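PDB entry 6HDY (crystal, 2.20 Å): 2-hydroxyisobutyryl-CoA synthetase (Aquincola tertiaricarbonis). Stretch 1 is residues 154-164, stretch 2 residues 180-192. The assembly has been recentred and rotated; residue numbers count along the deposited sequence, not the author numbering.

Stretch 1, residues 154-164: IMWGMGIRPGD
Stretch 2, residues 180-192: GALAGAERLRAKA

What is the backbone course of each stretch? Stretch 1 leaves a helix at Gly 159, whose positive phi (82/10) closes a Schellman motif: Ile 160 N bonds to Met 155 O (3.1 Å) and Gly 159 N to Trp 156 O (2.9 Å). Ile 160 and Arg 161 are extended, and a type II turn runs from Arg 161 to Asp 164, with Asp 164 N to Arg 161 O at 3.0 Å. Stretch 2 ends its helix in the same way at Arg 189 (66/32), where Ala 190 N reaches Ala 185 O (3.0 Å) and Arg 189 N reaches Glu 186 O (3.2 Å), before Lys 191 and Ala 192 begin a strand. In register, Met 155 CA lies 7.1 Å from Gly 184 CA, and Pro 162 CA 4.4 Å from Ala 190 CA.

Which polar groups are satisfied across the contact? Three hydrogen bonds cluster at the turn. Gly 163 N donates to Arg 189 O (2.9 Å, 152°), Lys 191 N donates to Asp 164 O (2.8 Å, 148°), and Lys 191 NZ donates to Gly 163 O (2.8 Å). The lysine reaches that carbonyl with chi angles m, t, t, p; its CA-to-CB bond points sideways, but its end comes nearer, and NZ is also bonded elsewhere in the structure. Pro 162 CA adds CA-H...O contacts to Leu 188 O and Arg 189 O, both at 3.4 Å.

How is the turn itself braced? Asp 164 (chi1 m) points its CA-to-CB bond away from stretch 2, and its OD2 accepts from Arg 161 N at 2.8 Å. Arg 161 also points away; with chi angles m, m, t and -94°, its NH1 folds back to Trp 156 O (2.8 Å) and Ile 160 O (3.1 Å), thereby serving the helix end. Gly 163 suits phi/psi 89/-15, where a CB would jam against the preceding carbonyl O.

What fills the apolar part? Leu 188 (t, p) points toward stretch 1 and has the largest covered area, 115 of the 520 Å² buried in all. Its CD2 meets Ile 160 CG2 (3.7 Å) and Met 155 CB (3.9 Å), while its CD1 lies at the edge of the Trp 156 ring, 3.8 Å from CE3, and 4.2 Å from Pro 162 CD. Met 155 (m, t, p) lays SD 3.8 Å from Gly 184 C and CE 4.0 Å from Ala 185 CB. Glycine makes this approach possible: an ideal CB on Gly 184 would clash with Met 155 SD at 2.9 Å.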

# COMPACT_ATOMS: atom_id res chain seq x y z
N ILE A 154 -11.89 14.96 -11.27
CA ILE A 154 -12.24 13.95 -12.27
C ILE A 154 -13.11 12.84 -11.63
O ILE A 154 -14.00 12.32 -12.29
CB ILE A 154 -10.93 13.43 -12.93
CG1 ILE A 154 -10.21 14.55 -13.70
CG2 ILE A 154 -11.20 12.24 -13.84
CD1 ILE A 154 -8.72 14.36 -13.88
N MET A 155 -12.86 12.47 -10.36
CA MET A 155 -13.66 11.45 -9.66
C MET A 155 -15.09 11.99 -9.41
O MET A 155 -16.06 11.24 -9.47
CB MET A 155 -12.98 11.02 -8.35
CG MET A 155 -11.88 9.98 -8.56
SD MET A 155 -10.87 9.71 -7.07
CE MET A 155 -12.10 9.09 -5.95
N TRP A 156 -15.21 13.31 -9.15
CA TRP A 156 -16.48 14.01 -9.00
C TRP A 156 -17.22 13.90 -10.35
O TRP A 156 -18.43 13.64 -10.37
CB TRP A 156 -16.24 15.48 -8.60
CG TRP A 156 -17.51 16.28 -8.51
CD1 TRP A 156 -18.26 16.75 -9.54
CD2 TRP A 156 -18.17 16.71 -7.31
NE1 TRP A 156 -19.38 17.38 -9.07
CE2 TRP A 156 -19.35 17.39 -7.70
CE3 TRP A 156 -17.89 16.57 -5.95
CZ2 TRP A 156 -20.23 17.96 -6.78
CZ3 TRP A 156 -18.77 17.12 -5.03
CH2 TRP A 156 -19.93 17.80 -5.45
N GLY A 157 -16.47 14.01 -11.45
CA GLY A 157 -16.99 13.85 -12.81
C GLY A 157 -17.61 12.49 -13.09
O GLY A 157 -18.44 12.35 -14.00
N MET A 158 -17.18 11.46 -12.32
CA MET A 158 -17.68 10.09 -12.41
C MET A 158 -18.89 9.89 -11.47
O MET A 158 -19.42 8.78 -11.38
CB MET A 158 -16.57 9.09 -12.07
CG MET A 158 -15.33 9.23 -12.92
SD MET A 158 -14.06 8.04 -12.41
CE MET A 158 -12.89 8.17 -13.83
N GLY A 159 -19.32 10.97 -10.82
CA GLY A 159 -20.43 10.94 -9.88
C GLY A 159 -20.06 10.48 -8.48
O GLY A 159 -20.96 10.22 -7.68
N ILE A 160 -18.74 10.36 -8.18
CA ILE A 160 -18.23 9.99 -6.85
C ILE A 160 -18.32 11.25 -5.97
O ILE A 160 -18.02 12.36 -6.42
CB ILE A 160 -16.80 9.33 -6.86
CG1 ILE A 160 -16.66 8.28 -7.99
CG2 ILE A 160 -16.48 8.70 -5.49
CD1 ILE A 160 -15.20 7.79 -8.26
N ARG A 161 -18.79 11.10 -4.73
CA ARG A 161 -19.06 12.24 -3.86
C ARG A 161 -18.44 12.21 -2.48
O ARG A 161 -18.17 11.11 -1.98
CB ARG A 161 -20.59 12.39 -3.71
CG ARG A 161 -21.34 12.77 -4.99
CD ARG A 161 -21.04 14.19 -5.44
NE ARG A 161 -21.77 14.56 -6.67
CZ ARG A 161 -21.28 14.45 -7.89
NH1 ARG A 161 -20.07 13.94 -8.10
NH2 ARG A 161 -22.02 14.81 -8.93
N PRO A 162 -18.33 13.37 -1.78
CA PRO A 162 -17.87 13.34 -0.38
C PRO A 162 -18.72 12.38 0.45
O PRO A 162 -19.94 12.30 0.26
CB PRO A 162 -18.08 14.79 0.09
CG PRO A 162 -17.98 15.60 -1.14
CD PRO A 162 -18.61 14.76 -2.21
N GLY A 163 -18.05 11.60 1.30
CA GLY A 163 -18.71 10.64 2.16
C GLY A 163 -18.88 9.28 1.55
O GLY A 163 -19.20 8.33 2.26
N ASP A 164 -18.72 9.16 0.22
CA ASP A 164 -18.78 7.86 -0.45
C ASP A 164 -17.58 7.01 -0.04
O ASP A 164 -16.46 7.51 0.03
CB ASP A 164 -18.73 8.02 -1.96
CG ASP A 164 -20.03 8.40 -2.64
OD1 ASP A 164 -21.11 8.29 -1.98
OD2 ASP A 164 -19.98 8.72 -3.84
N GLY A 180 -2.52 7.40 -6.67
CA GLY A 180 -3.28 8.44 -7.36
C GLY A 180 -4.76 8.40 -7.09
O GLY A 180 -5.38 9.45 -6.90
N ALA A 181 -5.36 7.20 -7.03
CA ALA A 181 -6.79 7.07 -6.73
C ALA A 181 -7.04 7.38 -5.25
O ALA A 181 -8.07 8.00 -4.92
CB ALA A 181 -7.29 5.67 -7.07
N LEU A 182 -6.12 6.96 -4.38
CA LEU A 182 -6.22 7.25 -2.95
C LEU A 182 -6.18 8.79 -2.68
O LEU A 182 -6.99 9.29 -1.89
CB LEU A 182 -5.09 6.53 -2.19
CG LEU A 182 -4.85 6.94 -0.74
CD1 LEU A 182 -6.04 6.57 0.14
CD2 LEU A 182 -3.58 6.36 -0.22
N ALA A 183 -5.21 9.51 -3.31
CA ALA A 183 -5.04 10.96 -3.14
C ALA A 183 -6.28 11.73 -3.58
O ALA A 183 -6.63 12.72 -2.95
CB ALA A 183 -3.80 11.46 -3.88
N GLY A 184 -6.94 11.26 -4.64
CA GLY A 184 -8.17 11.84 -5.16
C GLY A 184 -9.33 11.60 -4.22
O GLY A 184 -10.09 12.53 -3.93
N ALA A 185 -9.44 10.37 -3.69
CA ALA A 185 -10.47 10.00 -2.71
C ALA A 185 -10.34 10.84 -1.43
O ALA A 185 -11.34 11.37 -0.95
CB ALA A 185 -10.38 8.51 -2.39
N GLU A 186 -9.11 11.00 -0.93
CA GLU A 186 -8.79 11.82 0.25
C GLU A 186 -9.23 13.28 0.04
O GLU A 186 -9.94 13.84 0.88
CB GLU A 186 -7.27 11.77 0.56
CG GLU A 186 -6.77 10.44 1.16
CD GLU A 186 -5.26 10.28 1.34
OE1 GLU A 186 -4.48 11.09 0.80
OE2 GLU A 186 -4.85 9.33 2.03
N ARG A 187 -8.82 13.89 -1.10
CA ARG A 187 -9.16 15.28 -1.42
C ARG A 187 -10.68 15.46 -1.70
O ARG A 187 -11.27 16.49 -1.34
CB ARG A 187 -8.31 15.80 -2.61
CG ARG A 187 -8.59 17.25 -3.04
CD ARG A 187 -8.48 18.27 -1.90
NE ARG A 187 -8.91 19.61 -2.32
CZ ARG A 187 -10.15 20.07 -2.25
NH1 ARG A 187 -10.43 21.29 -2.67
NH2 ARG A 187 -11.13 19.31 -1.77
N LEU A 188 -11.32 14.42 -2.26
CA LEU A 188 -12.77 14.44 -2.54
C LEU A 188 -13.60 14.40 -1.23
O LEU A 188 -14.82 14.60 -1.27
CB LEU A 188 -13.12 13.24 -3.45
CG LEU A 188 -14.58 13.09 -3.97
CD1 LEU A 188 -15.12 14.42 -4.57
CD2 LEU A 188 -14.68 11.94 -4.94
N ARG A 189 -12.93 14.13 -0.08
CA ARG A 189 -13.55 13.96 1.23
C ARG A 189 -14.43 12.70 1.21
O ARG A 189 -15.45 12.62 1.88
CB ARG A 189 -14.29 15.23 1.75
CG ARG A 189 -13.52 16.55 1.58
CD ARG A 189 -12.39 16.73 2.57
NE ARG A 189 -11.44 17.77 2.15
CZ ARG A 189 -10.13 17.58 1.98
NH1 ARG A 189 -9.35 18.59 1.62
NH2 ARG A 189 -9.59 16.38 2.20
N ALA A 190 -14.01 11.70 0.43
CA ALA A 190 -14.69 10.42 0.38
C ALA A 190 -14.13 9.63 1.58
O ALA A 190 -13.17 10.08 2.19
CB ALA A 190 -14.36 9.69 -0.93
N LYS A 191 -14.73 8.50 1.95
CA LYS A 191 -14.16 7.63 2.98
C LYS A 191 -13.15 6.75 2.21
O LYS A 191 -13.56 5.79 1.53
CB LYS A 191 -15.24 6.76 3.65
CG LYS A 191 -16.22 7.52 4.52
CD LYS A 191 -17.37 6.60 4.87
CE LYS A 191 -18.42 7.28 5.71
NZ LYS A 191 -18.98 8.50 5.07
N ALA A 192 -11.86 7.13 2.20
CA ALA A 192 -10.85 6.36 1.43
C ALA A 192 -10.63 5.01 2.08
O ALA A 192 -10.35 4.94 3.27
CB ALA A 192 -9.54 7.14 1.32